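Local coordinates for 2-hydroxyisobutanoyl-CoA mutase large subunit (Aquincola tertiaricarbonis, PDB 4R3U), which catalyses, together with its small cobalamin-binding partner subunit, the interconversion of 2-hydroxyisobutyryl-CoA and (S)-3-hydroxybutyryl-CoA, at residues Ala210-Ala218 and Leu272-Asn280; Cys319-Arg327 and Glu430-Glu441. All coordinates share one frame; numbering follows the deposited sequence.

Contact 1 (Ala210-Ala218 and Leu272-Asn280); sequences ADILKEYMA and LANLITYVN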
loop_
_atom_site.group_PDB
_atom_site.type_symbol
_atom_site.label_atom_id
_atom_site.label_comp_id
_atom_site.label_asym_id
_atom_site.label_seq_id
_atom_site.Cartn_x
_atom_site.Cartn_y
_atom_site.Cartn_z
ATOM N N ALA A 210 -24.385 12.608 -14.021
ATOM C CA ALA A 210 -25.591 13.457 -14.009
ATOM C C ALA A 210 -25.837 14.471 -12.860
ATOM O O ALA A 210 -26.490 15.490 -13.086
ATOM C CB ALA A 210 -26.829 12.608 -14.267
ATOM N N ASP A 211 -25.346 14.189 -11.649
ATOM C CA ASP A 211 -25.504 15.041 -10.450
ATOM C C ASP A 211 -25.060 16.470 -10.688
ATOM O O ASP A 211 -23.871 16.766 -10.667
ATOM C CB ASP A 211 -24.757 14.439 -9.223
ATOM C CG ASP A 211 -24.904 15.177 -7.905
ATOM O OD1 ASP A 211 -25.540 16.271 -7.885
ATOM O OD2 ASP A 211 -24.362 14.693 -6.904
ATOM N N ILE A 212 -26.037 17.349 -10.872
ATOM C CA ILE A 212 -25.795 18.775 -11.118
ATOM C C ILE A 212 -25.595 19.613 -9.848
ATOM O O ILE A 212 -24.861 20.590 -9.874
ATOM C CB ILE A 212 -26.827 19.361 -12.102
ATOM C CG1 ILE A 212 -26.287 20.590 -12.833
ATOM C CG2 ILE A 212 -28.205 19.608 -11.439
ATOM C CD1 ILE A 212 -25.334 20.292 -13.945
ATOM N N LEU A 213 -26.200 19.219 -8.741
ATOM C CA LEU A 213 -26.063 19.963 -7.486
ATOM C C LEU A 213 -24.601 20.083 -7.042
ATOM O O LEU A 213 -24.148 21.177 -6.673
ATOM C CB LEU A 213 -27.024 19.420 -6.395
ATOM C CG LEU A 213 -28.563 19.471 -6.764
ATOM C CD1 LEU A 213 -29.413 18.732 -5.776
ATOM C CD2 LEU A 213 -29.076 20.877 -6.931
ATOM N N LYS A 214 -23.828 19.011 -7.242
ATOM C CA LYS A 214 -22.420 18.988 -6.892
ATOM C C LYS A 214 -21.580 19.799 -7.865
ATOM O O LYS A 214 -20.450 20.140 -7.547
ATOM C CB LYS A 214 -21.920 17.532 -6.730
ATOM C CG LYS A 214 -21.871 16.700 -7.995
ATOM C CD LYS A 214 -20.512 16.701 -8.669
ATOM C CE LYS A 214 -20.472 15.618 -9.723
ATOM N NZ LYS A 214 -21.268 15.946 -10.953
ATOM N N GLU A 215 -22.124 20.089 -9.067
ATOM C CA GLU A 215 -21.473 20.912 -10.101
ATOM C C GLU A 215 -21.486 22.370 -9.659
ATOM O O GLU A 215 -20.463 23.038 -9.744
ATOM C CB GLU A 215 -22.177 20.738 -11.455
ATOM C CG GLU A 215 -21.934 19.369 -12.106
ATOM C CD GLU A 215 -20.477 19.025 -12.339
ATOM O OE1 GLU A 215 -19.686 19.953 -12.592
ATOM O OE2 GLU A 215 -20.104 17.847 -12.167
ATOM N N TYR A 216 -22.630 22.840 -9.114
ATOM C CA TYR A 216 -22.738 24.207 -8.583
ATOM C C TYR A 216 -21.862 24.368 -7.337
ATOM O O TYR A 216 -21.205 25.392 -7.151
ATOM C CB TYR A 216 -24.203 24.575 -8.277
ATOM C CG TYR A 216 -25.089 24.568 -9.503
ATOM C CD1 TYR A 216 -24.933 25.518 -10.509
ATOM C CD2 TYR A 216 -26.097 23.622 -9.652
ATOM C CE1 TYR A 216 -25.732 25.497 -11.656
ATOM C CE2 TYR A 216 -26.909 23.598 -10.788
ATOM C CZ TYR A 216 -26.716 24.530 -11.794
ATOM O OH TYR A 216 -27.506 24.497 -12.921
ATOM N N MET A 217 -21.850 23.324 -6.508
ATOM C CA MET A 217 -21.119 23.216 -5.262
ATOM C C MET A 217 -19.599 23.083 -5.507
ATOM O O MET A 217 -18.804 23.745 -4.824
ATOM C CB MET A 217 -21.589 21.936 -4.535
ATOM C CG MET A 217 -22.831 22.064 -3.734
ATOM S SD MET A 217 -22.913 20.627 -2.626
ATOM C CE MET A 217 -24.581 20.788 -2.066
ATOM N N ALA A 218 -19.193 22.175 -6.416
ATOM C CA ALA A 218 -17.780 21.834 -6.588
ATOM C C ALA A 218 -17.192 21.631 -7.978
ATOM O O ALA A 218 -16.107 22.124 -8.192
ATOM C CB ALA A 218 -17.430 20.636 -5.706
ATOM N N LEU A 272 -25.288 13.773 0.881
ATOM C CA LEU A 272 -26.585 13.385 1.419
ATOM C C LEU A 272 -27.618 14.514 1.295
ATOM O O LEU A 272 -28.771 14.234 0.954
ATOM C CB LEU A 272 -26.468 12.831 2.839
ATOM C CG LEU A 272 -25.771 11.463 2.927
ATOM C CD1 LEU A 272 -25.742 10.959 4.341
ATOM C CD2 LEU A 272 -26.420 10.428 1.999
ATOM N N ALA A 273 -27.183 15.794 1.450
ATOM C CA ALA A 273 -28.052 16.980 1.269
ATOM C C ALA A 273 -28.616 17.011 -0.159
ATOM O O ALA A 273 -29.807 17.263 -0.351
ATOM C CB ALA A 273 -27.282 18.258 1.580
ATOM N N ASN A 274 -27.759 16.696 -1.147
ATOM C CA ASN A 274 -28.086 16.613 -2.576
ATOM C C ASN A 274 -29.051 15.462 -2.858
ATOM O O ASN A 274 -30.021 15.657 -3.597
ATOM C CB ASN A 274 -26.811 16.492 -3.412
ATOM C CG ASN A 274 -26.062 17.806 -3.549
ATOM O OD1 ASN A 274 -26.594 18.891 -3.272
ATOM N ND2 ASN A 274 -24.836 17.754 -4.063
ATOM N N LEU A 275 -28.830 14.291 -2.215
ATOM C CA LEU A 275 -29.717 13.134 -2.339
ATOM C C LEU A 275 -31.157 13.515 -1.952
ATOM O O LEU A 275 -32.085 13.230 -2.712
ATOM C CB LEU A 275 -29.231 11.940 -1.480
ATOM C CG LEU A 275 -30.299 10.871 -1.155
ATOM C CD1 LEU A 275 -30.538 9.931 -2.328
ATOM C CD2 LEU A 275 -29.954 10.131 0.091
ATOM N N ILE A 276 -31.331 14.150 -0.787
ATOM C CA ILE A 276 -32.640 14.559 -0.284
ATOM C C ILE A 276 -33.399 15.426 -1.311
ATOM O O ILE A 276 -34.556 15.135 -1.613
ATOM C CB ILE A 276 -32.511 15.200 1.124
ATOM C CG1 ILE A 276 -32.201 14.111 2.171
ATOM C CG2 ILE A 276 -33.785 16.055 1.489
ATOM C CD1 ILE A 276 -31.398 14.607 3.384
ATOM N N THR A 277 -32.710 16.423 -1.897
ATOM C CA THR A 277 -33.253 17.330 -2.913
ATOM C C THR A 277 -33.776 16.534 -4.112
ATOM O O THR A 277 -34.904 16.771 -4.552
ATOM C CB THR A 277 -32.189 18.357 -3.289
ATOM O OG1 THR A 277 -31.618 18.866 -2.093
ATOM C CG2 THR A 277 -32.727 19.498 -4.127
ATOM N N TYR A 278 -32.975 15.573 -4.603
ATOM C CA TYR A 278 -33.273 14.705 -5.744
ATOM C C TYR A 278 -34.474 13.810 -5.515
ATOM O O TYR A 278 -35.342 13.739 -6.386
ATOM C CB TYR A 278 -32.025 13.876 -6.148
ATOM C CG TYR A 278 -30.908 14.667 -6.822
ATOM C CD1 TYR A 278 -31.190 15.615 -7.811
ATOM C CD2 TYR A 278 -29.569 14.403 -6.535
ATOM C CE1 TYR A 278 -30.173 16.316 -8.453
ATOM C CE2 TYR A 278 -28.539 15.109 -7.164
ATOM C CZ TYR A 278 -28.846 16.047 -8.143
ATOM O OH TYR A 278 -27.862 16.747 -8.803
ATOM N N VAL A 279 -34.545 13.155 -4.348
ATOM C CA VAL A 279 -35.640 12.258 -3.974
ATOM C C VAL A 279 -36.956 13.017 -3.917
ATOM O O VAL A 279 -37.979 12.519 -4.416
ATOM C CB VAL A 279 -35.357 11.481 -2.660
ATOM C CG1 VAL A 279 -36.537 10.573 -2.290
ATOM C CG2 VAL A 279 -34.076 10.666 -2.777
ATOM N N ASN A 280 -36.920 14.238 -3.342
ATOM C CA ASN A 280 -38.089 15.126 -3.251
ATOM C C ASN A 280 -38.599 15.521 -4.647
ATOM O O ASN A 280 -39.806 15.485 -4.887
ATOM C CB ASN A 280 -37.763 16.371 -2.428
ATOM C CG ASN A 280 -37.603 16.135 -0.939
ATOM O OD1 ASN A 280 -38.265 15.296 -0.330
ATOM N ND2 ASN A 280 -36.761 16.927 -0.302
HETATM O O HOH W 1 -23.598 15.457 -4.549
#
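Tyr-278 delivers its hydroxyl to the turn that opens helix 213-219, a worked example of a helix N-terminus held by a side chain from another helix. Its OH donates to Asp-211 OD1 over 2.5 Å, with carboxylate and ring planes 79° apart. The donor stands above the carboxylate plane, and from the opposite face Lys-214 N reaches Asp-211 OD1 at 3.3 Å, a capping bond. Ile-212 N adds a weak bond to Tyr-278 OH. Over one face of the ring lies Leu-213 CD1, a CH-pi contact 3.8 Å from the centroid of Tyr-278; the same methyl rests on Thr-277 CB. Asn-274 lies with OD1 beside Leu-213 CB and Met-217 CE, while its ND2 gives a hydrogen bond to a water that in turn donates to Asp-211 OD2 at 2.6 Å. With CG of Asp-211 anti to the backbone N (chi1 -177°), the carboxylate reaches both the tyrosine and this water. A phenylalanine in place of Tyr-278 would probably leave Asp-211 OD1 without its short bond across the contact and Ile-212 N without its weak one. In the second shell, Ser-253 N binds Asp-211 OD2, and Lys-214 NZ is held by Asp-211 O, Glu-215 OE2 and Asn-180. Lys-214 also neighbours the substrate-binding residues Gln-209 and His-256. The segments 213-218 and 272-280 run roughly antiparallel, at 142°, their axes 10.8 Å apart. Strand 252-253 of the parallel TIM-barrel sheet packs on Asp-211 and Asn-274, Ile-450 of helix 446-451 touches Leu-213 and Met-217, and helix 306-327 lies against Leu-272 and Leu-275.

Contact 2 (Cys319-Arg327 and Glu430-Glu441); sequences CYAKIMKER and EKKIFEILEEVE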
loop_
_atom_site.group_PDB
_atom_site.type_symbol
_atom_site.label_atom_id
_atom_site.label_comp_id
_atom_site.label_asym_id
_atom_site.label_seq_id
_atom_site.Cartn_x
_atom_site.Cartn_y
_atom_site.Cartn_z
ATOM N N CYS A 319 -26.430 6.256 7.487
ATOM C CA CYS A 319 -27.173 7.513 7.341
ATOM C C CYS A 319 -28.167 7.416 6.189
ATOM O O CYS A 319 -29.346 7.742 6.355
ATOM C CB CYS A 319 -26.210 8.684 7.157
ATOM S SG CYS A 319 -25.231 9.080 8.626
ATOM N N TYR A 320 -27.693 6.898 5.046
ATOM C CA TYR A 320 -28.492 6.683 3.855
ATOM C C TYR A 320 -29.659 5.746 4.130
ATOM O O TYR A 320 -30.781 6.077 3.747
ATOM C CB TYR A 320 -27.627 6.131 2.712
ATOM C CG TYR A 320 -28.429 5.791 1.472
ATOM C CD1 TYR A 320 -28.932 6.795 0.646
ATOM C CD2 TYR A 320 -28.692 4.467 1.128
ATOM C CE1 TYR A 320 -29.661 6.490 -0.505
ATOM C CE2 TYR A 320 -29.416 4.150 -0.016
ATOM C CZ TYR A 320 -29.902 5.167 -0.827
ATOM O OH TYR A 320 -30.619 4.861 -1.951
ATOM N N ALA A 321 -29.398 4.580 4.788
ATOM C CA ALA A 321 -30.449 3.615 5.137
ATOM C C ALA A 321 -31.541 4.281 5.979
ATOM O O ALA A 321 -32.728 4.183 5.625
ATOM C CB ALA A 321 -29.864 2.443 5.887
ATOM N N LYS A 322 -31.117 5.009 7.055
ATOM C CA LYS A 322 -32.006 5.691 7.989
ATOM C C LYS A 322 -32.873 6.748 7.318
ATOM O O LYS A 322 -34.058 6.822 7.618
ATOM C CB LYS A 322 -31.223 6.247 9.192
ATOM C CG LYS A 322 -30.742 5.148 10.124
ATOM C CD LYS A 322 -29.825 5.631 11.241
ATOM C CE LYS A 322 -29.612 4.509 12.236
ATOM N NZ LYS A 322 -28.906 4.966 13.462
ATOM N N ILE A 323 -32.287 7.529 6.383
ATOM C CA ILE A 323 -32.964 8.607 5.637
ATOM C C ILE A 323 -34.054 8.019 4.745
ATOM O O ILE A 323 -35.197 8.466 4.800
ATOM C CB ILE A 323 -31.938 9.462 4.830
ATOM C CG1 ILE A 323 -31.020 10.291 5.766
ATOM C CG2 ILE A 323 -32.621 10.361 3.807
ATOM C CD1 ILE A 323 -29.675 10.817 5.035
ATOM N N MET A 324 -33.692 7.014 3.931
ATOM C CA MET A 324 -34.589 6.327 3.002
ATOM C C MET A 324 -35.768 5.650 3.705
ATOM O O MET A 324 -36.918 5.852 3.295
ATOM C CB MET A 324 -33.794 5.355 2.103
ATOM C CG MET A 324 -32.740 6.053 1.231
ATOM S SD MET A 324 -33.278 7.561 0.336
ATOM C CE MET A 324 -34.114 6.857 -0.975
ATOM N N LYS A 325 -35.497 4.937 4.813
ATOM C CA LYS A 325 -36.527 4.285 5.610
ATOM C C LYS A 325 -37.364 5.278 6.392
ATOM O O LYS A 325 -38.584 5.291 6.230
ATOM C CB LYS A 325 -35.928 3.232 6.571
ATOM C CG LYS A 325 -36.999 2.349 7.227
ATOM C CD LYS A 325 -36.536 1.717 8.534
ATOM C CE LYS A 325 -37.261 0.432 8.775
ATOM N NZ LYS A 325 -36.509 -0.449 9.705
ATOM N N GLU A 326 -36.719 6.075 7.276
ATOM C CA GLU A 326 -37.412 6.996 8.177
ATOM C C GLU A 326 -37.974 8.238 7.549
ATOM O O GLU A 326 -39.126 8.586 7.843
ATOM C CB GLU A 326 -36.586 7.319 9.432
ATOM C CG GLU A 326 -36.174 6.104 10.265
ATOM C CD GLU A 326 -37.219 5.193 10.898
ATOM O OE1 GLU A 326 -38.296 5.694 11.302
ATOM O OE2 GLU A 326 -36.920 3.988 11.067
ATOM N N ARG A 327 -37.192 8.911 6.685
ATOM C CA ARG A 327 -37.620 10.154 6.053
ATOM C C ARG A 327 -38.432 9.936 4.768
ATOM O O ARG A 327 -39.366 10.688 4.510
ATOM C CB ARG A 327 -36.403 11.065 5.806
ATOM C CG ARG A 327 -36.754 12.480 5.348
ATOM C CD ARG A 327 -35.619 13.101 4.561
ATOM N NE ARG A 327 -35.986 14.442 4.126
ATOM C CZ ARG A 327 -35.500 15.549 4.673
ATOM N NH1 ARG A 327 -35.902 16.730 4.250
ATOM N NH2 ARG A 327 -34.539 15.481 5.587
ATOM N N GLU A 430 -21.834 9.755 11.724
ATOM C CA GLU A 430 -23.294 9.653 11.637
ATOM C C GLU A 430 -23.993 10.867 12.283
ATOM O O GLU A 430 -24.725 11.591 11.613
ATOM C CB GLU A 430 -23.757 8.343 12.292
ATOM C CG GLU A 430 -25.242 8.089 12.110
ATOM C CD GLU A 430 -25.883 7.113 13.070
ATOM O OE1 GLU A 430 -27.105 6.877 12.938
ATOM O OE2 GLU A 430 -25.187 6.633 13.994
ATOM N N LYS A 431 -23.711 11.103 13.575
ATOM C CA LYS A 431 -24.253 12.203 14.358
ATOM C C LYS A 431 -23.892 13.567 13.749
ATOM O O LYS A 431 -24.780 14.408 13.586
ATOM C CB LYS A 431 -23.822 12.089 15.830
ATOM C CG LYS A 431 -24.430 10.869 16.527
ATOM C CD LYS A 431 -23.797 10.580 17.885
ATOM C CE LYS A 431 -24.436 9.401 18.594
ATOM N NZ LYS A 431 -23.675 8.989 19.811
ATOM N N LYS A 432 -22.613 13.764 13.374
ATOM C CA LYS A 432 -22.128 15.016 12.770
ATOM C C LYS A 432 -22.754 15.258 11.417
ATOM O O LYS A 432 -23.082 16.406 11.108
ATOM C CB LYS A 432 -20.594 15.083 12.721
ATOM C CG LYS A 432 -19.898 15.230 14.080
ATOM C CD LYS A 432 -19.949 16.635 14.665
ATOM C CE LYS A 432 -19.710 16.594 16.159
ATOM N NZ LYS A 432 -20.150 17.847 16.836
ATOM N N ILE A 433 -22.994 14.172 10.637
ATOM C CA ILE A 433 -23.682 14.228 9.331
ATOM C C ILE A 433 -25.137 14.673 9.536
ATOM O O ILE A 433 -25.580 15.601 8.862
ATOM C CB ILE A 433 -23.606 12.877 8.559
ATOM C CG1 ILE A 433 -22.219 12.662 7.893
ATOM C CG2 ILE A 433 -24.759 12.713 7.534
ATOM C CD1 ILE A 433 -21.816 11.125 7.741
ATOM N N PHE A 434 -25.871 14.021 10.469
ATOM C CA PHE A 434 -27.274 14.364 10.717
ATOM C C PHE A 434 -27.474 15.806 11.168
ATOM O O PHE A 434 -28.409 16.470 10.713
ATOM C CB PHE A 434 -27.969 13.351 11.638
ATOM C CG PHE A 434 -28.360 12.091 10.917
ATOM C CD1 PHE A 434 -29.136 12.143 9.766
ATOM C CD2 PHE A 434 -27.962 10.847 11.393
ATOM C CE1 PHE A 434 -29.468 10.975 9.082
ATOM C CE2 PHE A 434 -28.291 9.680 10.700
ATOM C CZ PHE A 434 -29.044 9.748 9.561
ATOM N N GLU A 435 -26.553 16.283 12.017
ATOM C CA GLU A 435 -26.427 17.619 12.571
ATOM C C GLU A 435 -26.281 18.635 11.407
ATOM O O GLU A 435 -26.941 19.664 11.435
ATOM C CB GLU A 435 -25.164 17.593 13.437
ATOM C CG GLU A 435 -25.117 18.494 14.643
ATOM C CD GLU A 435 -23.970 18.085 15.541
ATOM O OE1 GLU A 435 -22.841 18.582 15.328
ATOM O OE2 GLU A 435 -24.184 17.217 16.421
ATOM N N ILE A 436 -25.466 18.324 10.367
ATOM C CA ILE A 436 -25.297 19.176 9.184
ATOM C C ILE A 436 -26.563 19.194 8.328
ATOM O O ILE A 436 -27.039 20.270 7.954
ATOM C CB ILE A 436 -24.035 18.820 8.354
ATOM C CG1 ILE A 436 -22.721 19.064 9.165
ATOM C CG2 ILE A 436 -24.038 19.531 6.961
ATOM C CD1 ILE A 436 -21.370 18.929 8.307
ATOM N N LEU A 437 -27.106 18.000 8.034
ATOM C CA LEU A 437 -28.339 17.798 7.259
ATOM C C LEU A 437 -29.534 18.579 7.856
ATOM O O LEU A 437 -30.387 19.074 7.111
ATOM C CB LEU A 437 -28.682 16.294 7.182
ATOM C CG LEU A 437 -27.830 15.432 6.251
ATOM C CD1 LEU A 437 -28.297 14.005 6.304
ATOM C CD2 LEU A 437 -27.902 15.928 4.817
ATOM N N GLU A 438 -29.554 18.695 9.189
ATOM C CA GLU A 438 -30.553 19.405 9.973
ATOM C C GLU A 438 -30.413 20.918 9.757
ATOM O O GLU A 438 -31.426 21.592 9.586
ATOM C CB GLU A 438 -30.383 19.050 11.448
ATOM C CG GLU A 438 -31.692 18.920 12.192
ATOM C CD GLU A 438 -31.517 18.755 13.686
ATOM O OE1 GLU A 438 -30.690 17.908 14.106
ATOM O OE2 GLU A 438 -32.212 19.477 14.441
ATOM N N GLU A 439 -29.166 21.445 9.749
ATOM C CA GLU A 439 -28.861 22.864 9.539
ATOM C C GLU A 439 -29.240 23.291 8.136
ATOM O O GLU A 439 -29.822 24.356 7.963
ATOM C CB GLU A 439 -27.386 23.152 9.797
ATOM C CG GLU A 439 -27.100 24.600 10.155
ATOM C CD GLU A 439 -25.623 24.936 10.289
ATOM O OE1 GLU A 439 -24.893 24.188 10.981
ATOM O OE2 GLU A 439 -25.199 25.969 9.722
ATOM N N VAL A 440 -28.952 22.446 7.142
ATOM C CA VAL A 440 -29.290 22.676 5.734
ATOM C C VAL A 440 -30.814 22.901 5.597
ATOM O O VAL A 440 -31.253 23.880 4.975
ATOM C CB VAL A 440 -28.750 21.523 4.840
ATOM C CG1 VAL A 440 -29.294 21.607 3.421
ATOM C CG2 VAL A 440 -27.220 21.511 4.824
ATOM N N GLU A 441 -31.602 22.036 6.254
ATOM C CA GLU A 441 -33.054 22.113 6.255
ATOM C C GLU A 441 -33.527 23.397 6.976
ATOM O O GLU A 441 -34.346 24.137 6.424
ATOM C CB GLU A 441 -33.620 20.848 6.895
ATOM C CG GLU A 441 -35.115 20.687 6.744
ATOM C CD GLU A 441 -35.654 19.449 7.430
ATOM O OE1 GLU A 441 -35.293 18.335 6.991
ATOM O OE2 GLU A 441 -36.459 19.589 8.379
#
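Cys-319 sets its sulfur obliquely against the ring of Phe-434, SG 4.2 Å from the centroid and 31° off the ring normal, a sulfur-aromatic contact. The thiol also touches Glu-430 CG and, at 3.8 Å, Ile-433 CG2, so one small side chain meets three residues of helix 420-442. Phe-434 is approached at its edge, in the ring plane, by Ile-323 CG1, which lies 3.7 Å from Phe-434 CE1; the isoleucine and the ring pass one another, pointing opposite ways. Beyond the ring, Ile-323 CD1 and Leu-437 CD1 meet tip to tip at 3.7 Å. Salt bridges lie at both ends of this apolar strip. At one, Lys-322 NZ donates to Glu-430 OE1 at 2.7 Å, arriving on the syn side; an extended glutamate with CG anti to the backbone N (chi1 -174°) brings the carboxylate to the lysine, and the two side chains meet roughly perpendicularly. Asp-73 gives Lys-322 a second acidic partner and Arg-318 pairs with Glu-430 OE2, so the buried carboxylate is probably kept charged. At the other, more exposed end, Arg-327 NH1 and NH2 both make weak bonds to Glu-441 OE1, the former at 3.2 Å, with guanidinium and carboxylate planes nearly perpendicular. The segments 319-327 and 430-441 cross at -47°, their axes 11.4 Å apart at closest, and their backbones come nearest at Cys-319 and Glu-430. In the TIM-barrel fold, helix 420-442 packs on the outer side of barrel helix 306-327. Helix 264-283 packs against both helices, touching Cys-319 and Tyr-320 on one and Lys-432 on the other, while helices 446-451 and 454-472 cover Val-440.

In the fold
Helix 264-283 joins the two contacts, whose centres lie 15 Å apart: it supplies the second segment of contact 1 and packs on both helices of contact 2. Across this shared layer Ala-273 N approaches Leu-437 CD2 to 3.4 Å, and Leu-272 CD1 lies 3.6 Å from Cys-319 CB. Contact 1 is the more central, its centre about 12 Å from the centre of the chain, against about 19 Å for that of contact 2, and borders the active site: the Lys-214 side chain comes within about 6 Å of bound 3-hydroxybutanoyl-CoA, and Ala-218 O is hydrogen-bonded to cobalamin. Contact 2 is outer helix packing, away from the substrate and cobalamin sites.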